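Local atomic coordinates of beta-L-arabinobiosidase (Bacteroides thetaiotaomicron, PDB entry 5MQR), a protein that probably hydrolyses arabinose-containing glycans of plant pectin as a multidomain glycoside hydrolase, and may also have exo-alpha-sialidase activity. Residues Arg162-Gly167 with Arg226-Ala231; Gly186-Glu191 with Ile201-Tyr206; Ile641-Pro646 with His682-Pro687; Glu694-Arg699 with Ser1013-His1018. All coordinates share one frame; numbering follows the deposited sequence.

Contact 1 of 4, residues Arg162-Gly167 with Arg226-Ala231; sequences RLITMG and REFVKA
The guanidinium of R162 lies flat against the start of helix 226-236, with CB of E227 over one of its faces, 3.6 Å from NE of R162. The two side chains cross at about a right angle and their planar ends are turned 62° apart. Because E227 bends at chi2, its carboxylate swings away, leaving OE1 of E227 5.5 Å from NE of R162. The arginine is extended from CG to NE, which carries NH1 along to 4.0 Å from CB of F228. Its charge is met by salt bridges to E191 and D225. Strand 163-170 is an inner strand of a four-stranded antiparallel sheet, consistent with one blade of the N-terminal beta propeller, and the helix covers one side of that sheet. Deeper in, I164 supplies the apolar part. With CG1 placed opposite the carbonyl carbon (chi1 -48°), CD1 of I164 comes obliquely to the ring of F228, 3.9 Å from its CD1, and meets CB of A231 at 4.0 Å. F228 and A231 are three residues apart and therefore present neighbouring surfaces of the same helix to the isoleucine. The ring of F228 is also met by that of Y202.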
# COMPACT_ATOMS: atom_id res chain seq x y z
N ARG A 162 -20.90 14.33 28.78
CA ARG A 162 -22.32 14.40 28.38
C ARG A 162 -22.51 14.69 26.88
O ARG A 162 -21.68 15.36 26.23
CB ARG A 162 -23.06 15.42 29.22
CG ARG A 162 -23.14 15.02 30.70
CD ARG A 162 -23.69 16.17 31.52
NE ARG A 162 -24.05 15.78 32.89
CZ ARG A 162 -25.27 15.86 33.43
NH1 ARG A 162 -26.33 16.32 32.77
NH2 ARG A 162 -25.44 15.49 34.69
N LEU A 163 -23.60 14.16 26.32
CA LEU A 163 -23.88 14.34 24.91
C LEU A 163 -24.99 15.34 24.79
O LEU A 163 -26.06 15.10 25.29
CB LEU A 163 -24.27 13.03 24.23
CG LEU A 163 -24.58 13.12 22.71
CD1 LEU A 163 -23.44 13.70 21.90
CD2 LEU A 163 -24.92 11.74 22.17
N ILE A 164 -24.72 16.47 24.13
CA ILE A 164 -25.74 17.47 23.84
C ILE A 164 -26.04 17.42 22.34
O ILE A 164 -25.12 17.35 21.51
CB ILE A 164 -25.31 18.90 24.24
CG1 ILE A 164 -24.73 18.93 25.67
CG2 ILE A 164 -26.47 19.89 24.13
CD1 ILE A 164 -25.63 18.44 26.77
N THR A 165 -27.32 17.43 21.99
CA THR A 165 -27.72 17.59 20.59
C THR A 165 -28.44 18.92 20.45
O THR A 165 -29.02 19.42 21.41
CB THR A 165 -28.55 16.39 20.06
OG1 THR A 165 -28.74 16.50 18.64
CG2 THR A 165 -29.89 16.28 20.77
N MSE A 166 -28.34 19.54 19.26
CA MSE A 166 -28.85 20.90 19.07
C MSE A 166 -29.43 21.08 17.70
O MSE A 166 -29.07 20.39 16.74
CB MSE A 166 -27.78 21.98 19.32
CG MSE A 166 -26.52 21.78 18.47
SE MSE A 166 -25.06 23.03 18.95
CE MSE A 166 -23.77 21.71 19.61
N GLY A 167 -30.38 22.01 17.62
CA GLY A 167 -30.94 22.41 16.36
C GLY A 167 -31.49 23.80 16.44
O GLY A 167 -31.49 24.42 17.51
N ARG A 226 -26.86 21.36 37.06
CA ARG A 226 -25.69 22.25 36.96
C ARG A 226 -24.74 21.84 35.87
O ARG A 226 -24.19 22.69 35.19
CB ARG A 226 -24.90 22.30 38.28
CG ARG A 226 -25.58 23.12 39.37
CD ARG A 226 -24.61 23.36 40.53
NE ARG A 226 -25.15 24.25 41.56
CZ ARG A 226 -24.42 24.88 42.51
NH1 ARG A 226 -23.08 24.76 42.58
NH2 ARG A 226 -25.04 25.67 43.41
N GLU A 227 -24.52 20.53 35.73
CA GLU A 227 -23.57 20.00 34.76
C GLU A 227 -24.07 20.12 33.32
O GLU A 227 -23.27 20.26 32.41
CB GLU A 227 -23.18 18.55 35.10
CG GLU A 227 -22.34 18.44 36.37
CD GLU A 227 -21.02 19.19 36.29
OE1 GLU A 227 -20.28 19.03 35.29
OE2 GLU A 227 -20.74 19.96 37.24
N PHE A 228 -25.39 20.04 33.13
CA PHE A 228 -26.00 20.34 31.83
C PHE A 228 -25.78 21.82 31.47
O PHE A 228 -25.38 22.11 30.36
CB PHE A 228 -27.49 19.99 31.83
CG PHE A 228 -28.22 20.50 30.65
CD1 PHE A 228 -28.14 19.84 29.44
CD2 PHE A 228 -28.97 21.68 30.73
CE1 PHE A 228 -28.81 20.32 28.33
CE2 PHE A 228 -29.64 22.16 29.63
CZ PHE A 228 -29.56 21.48 28.42
N VAL A 229 -26.02 22.73 32.41
CA VAL A 229 -25.83 24.15 32.19
C VAL A 229 -24.38 24.43 31.79
O VAL A 229 -24.14 25.13 30.82
CB VAL A 229 -26.24 25.00 33.43
CG1 VAL A 229 -25.86 26.48 33.26
CG2 VAL A 229 -27.74 24.87 33.69
N LYS A 230 -23.44 23.83 32.52
CA LYS A 230 -22.00 23.95 32.18
C LYS A 230 -21.69 23.44 30.79
O LYS A 230 -20.86 24.02 30.10
CB LYS A 230 -21.08 23.24 33.22
CG LYS A 230 -20.78 24.11 34.45
CD LYS A 230 -20.22 23.37 35.68
CE LYS A 230 -20.78 24.03 36.95
NZ LYS A 230 -20.17 23.62 38.26
N ALA A 231 -22.32 22.33 30.40
CA ALA A 231 -22.13 21.72 29.09
C ALA A 231 -22.58 22.65 27.96
O ALA A 231 -21.89 22.77 26.94
CB ALA A 231 -22.85 20.37 28.99

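Contact 2 of 4, residues Gly186-Glu191 with Ile201-Tyr206; sequences GRVVRE and IYFIYY
The carbonyl oxygen of R187 is gripped by two successive amides: N of I204 at 2.9 Å and, more weakly, N of Y205 at 3.3 Å. This is a classic beta bulge, in which I204 and Y205 both face R187 and the antiparallel register slips by one residue. Beyond it, V189 and Y202 form a regular hydrogen-bonded pair, N of V189 lying 2.8 Å from O of Y202. F203, on the same side of the sheet as V188, turns its ring so that CG1 of V188 sits over the centre of one face, a CH-pi contact only 7° off the ring normal, while CA of G186 meets the ring edge in its plane. A CB on G186 would collide with O of Y205 and with this ring. With an alanine in place of F203, CG1 of V188 would lose the ring it sits on, which is likely to leave a gap beside G186. At the other end, CG1 of I201 lies over the guanidinium of R190, 3.5 Å from CZ, and NH1 of R190 is bonded to O of V122. This hairpin forms the outer half of a four-stranded antiparallel sheet, consistent with a propeller blade: strand 163-170 pairs with the other edge of 186-192, and helix 226-236 packs on V189 and I204.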
# COMPACT_ATOMS: atom_id res chain seq x y z
N GLY A 186 -34.64 30.83 17.10
CA GLY A 186 -33.50 30.53 17.96
C GLY A 186 -33.03 29.09 17.92
O GLY A 186 -33.60 28.24 17.23
N ARG A 187 -32.00 28.82 18.72
CA ARG A 187 -31.38 27.54 18.74
C ARG A 187 -31.69 26.81 20.04
O ARG A 187 -31.67 27.41 21.11
CB ARG A 187 -29.88 27.70 18.58
CG ARG A 187 -29.24 26.44 18.04
CD ARG A 187 -27.79 26.65 17.78
NE ARG A 187 -27.61 27.63 16.71
CZ ARG A 187 -27.45 27.35 15.41
NH1 ARG A 187 -27.45 26.09 14.94
NH2 ARG A 187 -27.27 28.37 14.56
N VAL A 188 -31.97 25.52 19.92
CA VAL A 188 -32.36 24.69 21.05
C VAL A 188 -31.36 23.57 21.23
O VAL A 188 -30.64 23.20 20.31
CB VAL A 188 -33.77 24.07 20.90
CG1 VAL A 188 -34.82 25.17 20.90
CG2 VAL A 188 -33.90 23.19 19.66
N VAL A 189 -31.35 23.04 22.44
CA VAL A 189 -30.48 21.95 22.86
C VAL A 189 -31.27 21.01 23.75
O VAL A 189 -32.23 21.42 24.41
CB VAL A 189 -29.27 22.42 23.70
CG1 VAL A 189 -28.25 23.14 22.85
CG2 VAL A 189 -29.70 23.30 24.88
N ARG A 190 -30.83 19.76 23.80
CA ARG A 190 -31.24 18.83 24.85
C ARG A 190 -30.18 17.76 25.05
O ARG A 190 -29.43 17.43 24.14
CB ARG A 190 -32.59 18.20 24.53
CG ARG A 190 -32.58 17.09 23.50
CD ARG A 190 -33.99 16.80 22.98
NE ARG A 190 -34.93 16.56 24.08
CZ ARG A 190 -36.20 16.24 23.92
NH1 ARG A 190 -36.75 16.10 22.72
NH2 ARG A 190 -36.94 16.05 24.99
N GLU A 191 -30.12 17.22 26.26
CA GLU A 191 -29.15 16.20 26.58
C GLU A 191 -29.65 14.86 26.08
O GLU A 191 -30.84 14.56 26.17
CB GLU A 191 -28.92 16.12 28.08
CG GLU A 191 -27.84 15.10 28.43
CD GLU A 191 -27.24 15.29 29.81
OE1 GLU A 191 -27.70 16.19 30.55
OE2 GLU A 191 -26.32 14.52 30.14
N ILE A 201 -36.01 20.07 26.48
CA ILE A 201 -35.55 21.00 25.47
C ILE A 201 -35.40 22.39 26.09
O ILE A 201 -36.30 22.86 26.78
CB ILE A 201 -36.51 21.09 24.27
CG1 ILE A 201 -36.63 19.72 23.59
CG2 ILE A 201 -35.99 22.13 23.26
CD1 ILE A 201 -37.77 19.62 22.61
N TYR A 202 -34.26 23.02 25.83
CA TYR A 202 -34.07 24.41 26.18
C TYR A 202 -33.53 25.21 24.99
O TYR A 202 -32.92 24.66 24.07
CB TYR A 202 -33.09 24.56 27.34
CG TYR A 202 -33.45 23.83 28.61
CD1 TYR A 202 -33.07 22.49 28.80
CD2 TYR A 202 -34.12 24.47 29.64
CE1 TYR A 202 -33.39 21.82 29.97
CE2 TYR A 202 -34.44 23.80 30.81
CZ TYR A 202 -34.07 22.48 30.97
OH TYR A 202 -34.38 21.83 32.13
N PHE A 203 -33.76 26.52 25.04
CA PHE A 203 -33.10 27.44 24.16
C PHE A 203 -31.71 27.78 24.69
O PHE A 203 -31.53 28.09 25.87
CB PHE A 203 -33.89 28.73 24.02
CG PHE A 203 -34.95 28.67 22.98
CD1 PHE A 203 -34.66 28.99 21.66
CD2 PHE A 203 -36.24 28.27 23.31
CE1 PHE A 203 -35.63 28.94 20.69
CE2 PHE A 203 -37.22 28.21 22.34
CZ PHE A 203 -36.91 28.55 21.03
N ILE A 204 -30.74 27.74 23.79
CA ILE A 204 -29.39 28.17 24.06
C ILE A 204 -29.08 29.55 23.40
O ILE A 204 -28.18 30.27 23.85
CB ILE A 204 -28.38 27.08 23.62
CG1 ILE A 204 -26.99 27.36 24.19
CG2 ILE A 204 -28.31 26.96 22.11
CD1 ILE A 204 -25.99 26.21 24.05
N TYR A 205 -29.82 29.91 22.35
CA TYR A 205 -29.65 31.20 21.67
C TYR A 205 -31.00 31.71 21.16
O TYR A 205 -31.79 30.94 20.61
CB TYR A 205 -28.67 31.03 20.51
CG TYR A 205 -28.49 32.28 19.67
CD1 TYR A 205 -27.53 33.25 20.01
CD2 TYR A 205 -29.30 32.50 18.54
CE1 TYR A 205 -27.36 34.39 19.23
CE2 TYR A 205 -29.15 33.65 17.76
CZ TYR A 205 -28.18 34.60 18.10
OH TYR A 205 -28.04 35.75 17.31
N TYR A 206 -31.25 33.00 21.36
CA TYR A 206 -32.42 33.66 20.81
C TYR A 206 -32.00 34.61 19.71
O TYR A 206 -31.07 35.41 19.89
CB TYR A 206 -33.16 34.46 21.86
CG TYR A 206 -33.71 33.64 23.00
CD1 TYR A 206 -34.84 32.83 22.82
CD2 TYR A 206 -33.10 33.66 24.25
CE1 TYR A 206 -35.36 32.08 23.87
CE2 TYR A 206 -33.62 32.91 25.30
CZ TYR A 206 -34.74 32.13 25.11
OH TYR A 206 -35.22 31.39 26.16

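Contact 3 of 4, residues Ile641-Pro646 with His682-Pro687; sequences IVQAIP and HIKETP
The carboxamide of Q643 has the aliphatic chain of K684 lying above its plane, with CG and CD of the lysine both 4.1 Å from CD of the glutamine, while its NE2 comes up to the backbone of H682, 3.7 Å from CA. The two long side chains run obliquely to each other. K684 leaves its backbone with CG opposite N (chi1 -170°), stays extended, and bends only at the last torsion, bringing NZ to 3.4 Å from OE1 of Q643 in a weak hydrogen bond made from above the amide plane. NE2 is better served, bonding to O of K681 and to OG1 of T693. The imidazole of H682 takes its partners outside the contact, ND1 bonding to OG1 of T693 and NE2 to O of Y1015. Next along the loop, A644 forms the backbone tie: its N donates to O of I683 at 3.0 Å, in the carbonyl plane. The methyl group of A644 packs against CG of E685 at 3.7 Å. One water bridges N of I645, at 2.8 Å, and the same I683 oxygen. CD1 of I645 meets CD1 of I683 at 3.8 Å, and W653 of helix 647-657 touches both isoleucines. The contact thus joins the linker between helices 627-636 and 647-657 to strand 683-684, which pairs with 691-692 in a small antiparallel hairpin. Chemically, the direct backbone bond and the water share one carbonyl and probably fix the turn of the linker, whereas the ammonium group, held by a long bond to a neutral oxygen, is likely to add little.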
# COMPACT_ATOMS: atom_id res chain seq x y z
N ILE A 641 28.64 -7.67 -27.28
CA ILE A 641 28.65 -9.13 -27.30
C ILE A 641 27.30 -9.64 -26.85
O ILE A 641 26.79 -9.21 -25.81
CB ILE A 641 29.74 -9.70 -26.36
CG1 ILE A 641 31.14 -9.46 -26.94
CG2 ILE A 641 29.56 -11.20 -26.16
CD1 ILE A 641 32.28 -9.73 -25.97
N VAL A 642 26.73 -10.55 -27.63
CA VAL A 642 25.42 -11.14 -27.36
C VAL A 642 25.57 -12.59 -26.93
O VAL A 642 26.17 -13.37 -27.64
CB VAL A 642 24.53 -11.10 -28.62
CG1 VAL A 642 23.16 -11.75 -28.35
CG2 VAL A 642 24.36 -9.65 -29.10
N GLN A 643 25.02 -12.94 -25.77
CA GLN A 643 25.02 -14.33 -25.32
C GLN A 643 23.58 -14.85 -25.34
O GLN A 643 22.86 -14.58 -26.31
CB GLN A 643 25.80 -14.46 -24.02
CG GLN A 643 27.28 -14.12 -24.24
CD GLN A 643 28.22 -14.62 -23.16
OE1 GLN A 643 29.28 -15.15 -23.46
NE2 GLN A 643 27.85 -14.44 -21.87
N ALA A 644 23.11 -15.58 -24.33
CA ALA A 644 21.81 -16.26 -24.45
C ALA A 644 20.62 -15.31 -24.51
O ALA A 644 19.60 -15.65 -25.07
CB ALA A 644 21.62 -17.24 -23.31
N ILE A 645 20.72 -14.15 -23.87
CA ILE A 645 19.61 -13.23 -23.75
C ILE A 645 20.06 -11.89 -24.32
O ILE A 645 20.71 -11.09 -23.61
CB ILE A 645 19.13 -13.14 -22.30
CG1 ILE A 645 18.57 -14.50 -21.87
CG2 ILE A 645 18.01 -12.12 -22.16
CD1 ILE A 645 18.68 -14.71 -20.40
N PRO A 646 19.75 -11.65 -25.61
CA PRO A 646 20.08 -10.38 -26.24
C PRO A 646 19.39 -9.21 -25.54
O PRO A 646 18.41 -9.42 -24.83
CB PRO A 646 19.53 -10.54 -27.66
CG PRO A 646 19.44 -12.01 -27.86
CD PRO A 646 18.99 -12.51 -26.54
N HIS A 682 25.46 -12.38 -18.97
CA HIS A 682 26.40 -13.45 -18.67
C HIS A 682 25.79 -14.84 -18.67
O HIS A 682 26.51 -15.83 -18.53
CB HIS A 682 27.15 -13.16 -17.38
CG HIS A 682 28.04 -11.97 -17.49
ND1 HIS A 682 29.35 -12.07 -17.92
CD2 HIS A 682 27.79 -10.66 -17.30
CE1 HIS A 682 29.88 -10.86 -17.96
NE2 HIS A 682 28.95 -9.98 -17.60
N ILE A 683 24.48 -14.94 -18.86
CA ILE A 683 23.88 -16.23 -19.08
C ILE A 683 24.25 -16.68 -20.49
O ILE A 683 23.93 -15.98 -21.47
CB ILE A 683 22.36 -16.15 -18.89
CG1 ILE A 683 22.08 -15.74 -17.44
CG2 ILE A 683 21.72 -17.49 -19.24
CD1 ILE A 683 20.67 -15.26 -17.19
N LYS A 684 24.92 -17.82 -20.59
CA LYS A 684 25.44 -18.32 -21.87
C LYS A 684 24.92 -19.71 -22.20
O LYS A 684 24.96 -20.59 -21.35
CB LYS A 684 26.95 -18.39 -21.74
CG LYS A 684 27.72 -18.66 -23.03
CD LYS A 684 29.21 -18.56 -22.73
CE LYS A 684 30.08 -18.95 -23.90
NZ LYS A 684 29.73 -18.09 -25.06
N GLU A 685 24.45 -19.94 -23.42
CA GLU A 685 24.05 -21.31 -23.82
C GLU A 685 25.31 -22.15 -24.01
O GLU A 685 26.31 -21.64 -24.51
CB GLU A 685 23.16 -21.31 -25.08
CG GLU A 685 21.83 -20.58 -24.82
CD GLU A 685 20.79 -20.60 -25.94
OE1 GLU A 685 21.07 -20.98 -27.11
OE2 GLU A 685 19.64 -20.17 -25.61
N THR A 686 25.29 -23.39 -23.53
CA THR A 686 26.37 -24.36 -23.79
C THR A 686 25.75 -25.70 -24.11
O THR A 686 24.60 -25.92 -23.80
CB THR A 686 27.36 -24.52 -22.60
OG1 THR A 686 26.92 -25.54 -21.68
CG2 THR A 686 27.59 -23.22 -21.84
N PRO A 687 26.51 -26.63 -24.70
CA PRO A 687 25.89 -27.95 -24.96
C PRO A 687 25.42 -28.71 -23.71
O PRO A 687 24.60 -29.61 -23.86
CB PRO A 687 26.98 -28.73 -25.71
CG PRO A 687 27.95 -27.69 -26.22
CD PRO A 687 27.86 -26.52 -25.27
O HOH W 1 22.75 -13.64 -21.96

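Contact 4 of 4, residues Glu694-Arg699 with Ser1013-His1018; sequences EFLVQR and SRYYNH
E694, the residue most covered here, runs alongside Y1016 with both side chains pointing the same way and the carboxylate and phenol planes 83° apart. Its extended chain, with CG opposite the backbone N (chi1 177°), places OE2 of E694 2.6 Å from OH of Y1016. The other oxygen, OE1, approaches the edge of the H1018 imidazole, 3.5 Å from CD2, while OH of Y1016 lies over the face of that same imidazole. The backbone of E694 is tied too, its O accepting from N of N1017 at 3.1 Å. Y1016 turns an edge onto the face of F695 in a tilted edge-to-face stack, planes 56° apart and centroids 4.5 Å apart; CE1 of Y1016 stands over the ring centre, and NE of R699 lies over the opposite face, toward the rim. A serine in place of F695 would probably leave the edge of Y1016 unsupported and NE of R699 without the ring beneath it. L696 packs its CD1 at 3.8 Å from CD2 of Y1015, within the type II turn 1013-1016. A bound buffer molecule about 6 Å from the F695 side chain hints only at an accessible pocket; the two loops meet in what is probably the (alpha/alpha)6-barrel of the MGH1-like glycosidase domain.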
# COMPACT_ATOMS: atom_id res chain seq x y z
N GLU A 694 32.25 -14.48 -16.56
CA GLU A 694 32.83 -13.39 -15.77
C GLU A 694 33.17 -12.22 -16.73
O GLU A 694 32.64 -11.09 -16.57
CB GLU A 694 34.08 -13.89 -15.02
CG GLU A 694 34.83 -12.85 -14.21
CD GLU A 694 36.23 -13.28 -13.79
OE1 GLU A 694 36.38 -14.16 -12.92
OE2 GLU A 694 37.19 -12.68 -14.29
N PHE A 695 34.07 -12.51 -17.69
CA PHE A 695 34.36 -11.64 -18.83
C PHE A 695 33.46 -12.06 -19.98
O PHE A 695 33.32 -13.27 -20.23
CB PHE A 695 35.79 -11.83 -19.33
CG PHE A 695 36.85 -11.12 -18.53
CD1 PHE A 695 37.14 -9.80 -18.78
CD2 PHE A 695 37.60 -11.80 -17.59
CE1 PHE A 695 38.15 -9.14 -18.08
CE2 PHE A 695 38.60 -11.17 -16.88
CZ PHE A 695 38.88 -9.83 -17.14
N LEU A 696 32.90 -11.10 -20.70
CA LEU A 696 32.19 -11.40 -21.96
C LEU A 696 33.19 -11.74 -23.07
O LEU A 696 32.98 -12.69 -23.81
CB LEU A 696 31.29 -10.26 -22.42
CG LEU A 696 30.16 -9.87 -21.47
CD1 LEU A 696 29.42 -8.68 -22.07
CD2 LEU A 696 29.19 -11.01 -21.24
N VAL A 697 34.27 -10.98 -23.15
CA VAL A 697 35.34 -11.27 -24.10
C VAL A 697 36.02 -12.62 -23.82
O VAL A 697 36.04 -13.10 -22.68
CB VAL A 697 36.42 -10.15 -24.16
CG1 VAL A 697 35.80 -8.80 -24.56
CG2 VAL A 697 37.22 -10.08 -22.86
N GLN A 698 36.56 -13.22 -24.88
CA GLN A 698 37.14 -14.56 -24.82
C GLN A 698 38.47 -14.51 -24.09
O GLN A 698 39.41 -13.94 -24.61
CB GLN A 698 37.37 -15.11 -26.24
CG GLN A 698 38.07 -16.46 -26.32
CD GLN A 698 37.16 -17.59 -25.92
OE1 GLN A 698 37.35 -18.24 -24.87
NE2 GLN A 698 36.13 -17.81 -26.74
N ARG A 699 38.57 -15.15 -22.93
CA ARG A 699 39.85 -15.17 -22.19
C ARG A 699 40.66 -16.44 -22.49
O ARG A 699 40.11 -17.52 -22.63
CB ARG A 699 39.60 -15.00 -20.69
CG ARG A 699 38.74 -13.77 -20.38
CD ARG A 699 39.47 -12.47 -20.62
NE ARG A 699 40.44 -12.20 -19.57
CZ ARG A 699 41.46 -11.35 -19.65
NH1 ARG A 699 41.71 -10.67 -20.76
NH2 ARG A 699 42.25 -11.19 -18.61
N SER A 1013 36.54 -4.77 -19.96
CA SER A 1013 35.97 -4.38 -18.67
C SER A 1013 34.45 -4.21 -18.69
O SER A 1013 33.82 -4.23 -17.63
CB SER A 1013 36.58 -3.08 -18.18
OG SER A 1013 37.90 -3.29 -17.82
N ARG A 1014 33.89 -3.99 -19.87
CA ARG A 1014 32.48 -3.64 -19.98
C ARG A 1014 31.61 -4.76 -19.46
O ARG A 1014 31.78 -5.91 -19.88
CB ARG A 1014 32.10 -3.31 -21.42
CG ARG A 1014 32.73 -2.04 -21.93
CD ARG A 1014 32.38 -1.80 -23.39
NE ARG A 1014 30.94 -1.59 -23.56
CZ ARG A 1014 30.32 -1.52 -24.75
NH1 ARG A 1014 31.03 -1.62 -25.88
NH2 ARG A 1014 29.00 -1.33 -24.80
N TYR A 1015 30.69 -4.42 -18.55
CA TYR A 1015 29.72 -5.37 -17.99
C TYR A 1015 30.38 -6.50 -17.20
O TYR A 1015 29.89 -7.63 -17.21
CB TYR A 1015 28.80 -5.96 -19.10
CG TYR A 1015 28.32 -4.92 -20.10
CD1 TYR A 1015 27.57 -3.81 -19.68
CD2 TYR A 1015 28.63 -5.03 -21.44
CE1 TYR A 1015 27.15 -2.84 -20.58
CE2 TYR A 1015 28.20 -4.06 -22.35
CZ TYR A 1015 27.47 -2.97 -21.91
OH TYR A 1015 27.06 -2.04 -22.83
N TYR A 1016 31.47 -6.21 -16.49
CA TYR A 1016 32.19 -7.23 -15.74
C TYR A 1016 31.31 -7.85 -14.64
O TYR A 1016 30.60 -7.17 -13.91
CB TYR A 1016 33.46 -6.62 -15.16
CG TYR A 1016 34.57 -7.58 -14.79
CD1 TYR A 1016 35.01 -8.58 -15.69
CD2 TYR A 1016 35.25 -7.46 -13.57
CE1 TYR A 1016 36.02 -9.44 -15.35
CE2 TYR A 1016 36.29 -8.30 -13.26
CZ TYR A 1016 36.66 -9.30 -14.14
OH TYR A 1016 37.68 -10.16 -13.82
N ASN A 1017 31.39 -9.16 -14.53
CA ASN A 1017 30.57 -9.92 -13.61
C ASN A 1017 31.48 -10.67 -12.64
O ASN A 1017 31.80 -11.84 -12.84
CB ASN A 1017 29.68 -10.89 -14.39
CG ASN A 1017 28.77 -11.69 -13.49
OD1 ASN A 1017 28.41 -11.23 -12.38
ND2 ASN A 1017 28.42 -12.90 -13.92
N HIS A 1018 31.84 -9.96 -11.58
CA HIS A 1018 32.94 -10.33 -10.71
C HIS A 1018 32.67 -9.79 -9.30
O HIS A 1018 33.59 -9.52 -8.54
CB HIS A 1018 34.18 -9.67 -11.31
CG HIS A 1018 35.48 -10.14 -10.77
ND1 HIS A 1018 36.37 -9.28 -10.17
CD2 HIS A 1018 36.11 -11.34 -10.84
CE1 HIS A 1018 37.48 -9.93 -9.85
NE2 HIS A 1018 37.34 -11.19 -10.24
O HOH W 2 33.03 -8.15 -19.04

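The four contacts form two pairs at opposite ends of the elongated chain. Contact 2 is nested inside the loop closed by contact 1; their centres are 10 Å apart, and strands 163-170 and 186-192 are neighbours in one sheet of the N-terminal propeller, joined further by the salt bridge between R162 and E191. Contacts 3 and 4 come later, one after the other, with centres 13 Å apart. Here H682 links them by a probable hydrogen bond from NE2 to O of Y1015, in the helix-rich part of the chain that holds the MGH1-like glycosidase domain. The two pairs are separated by 80 to 85 Å between centres, so each belongs to its own part of the chain, and neither touches the other.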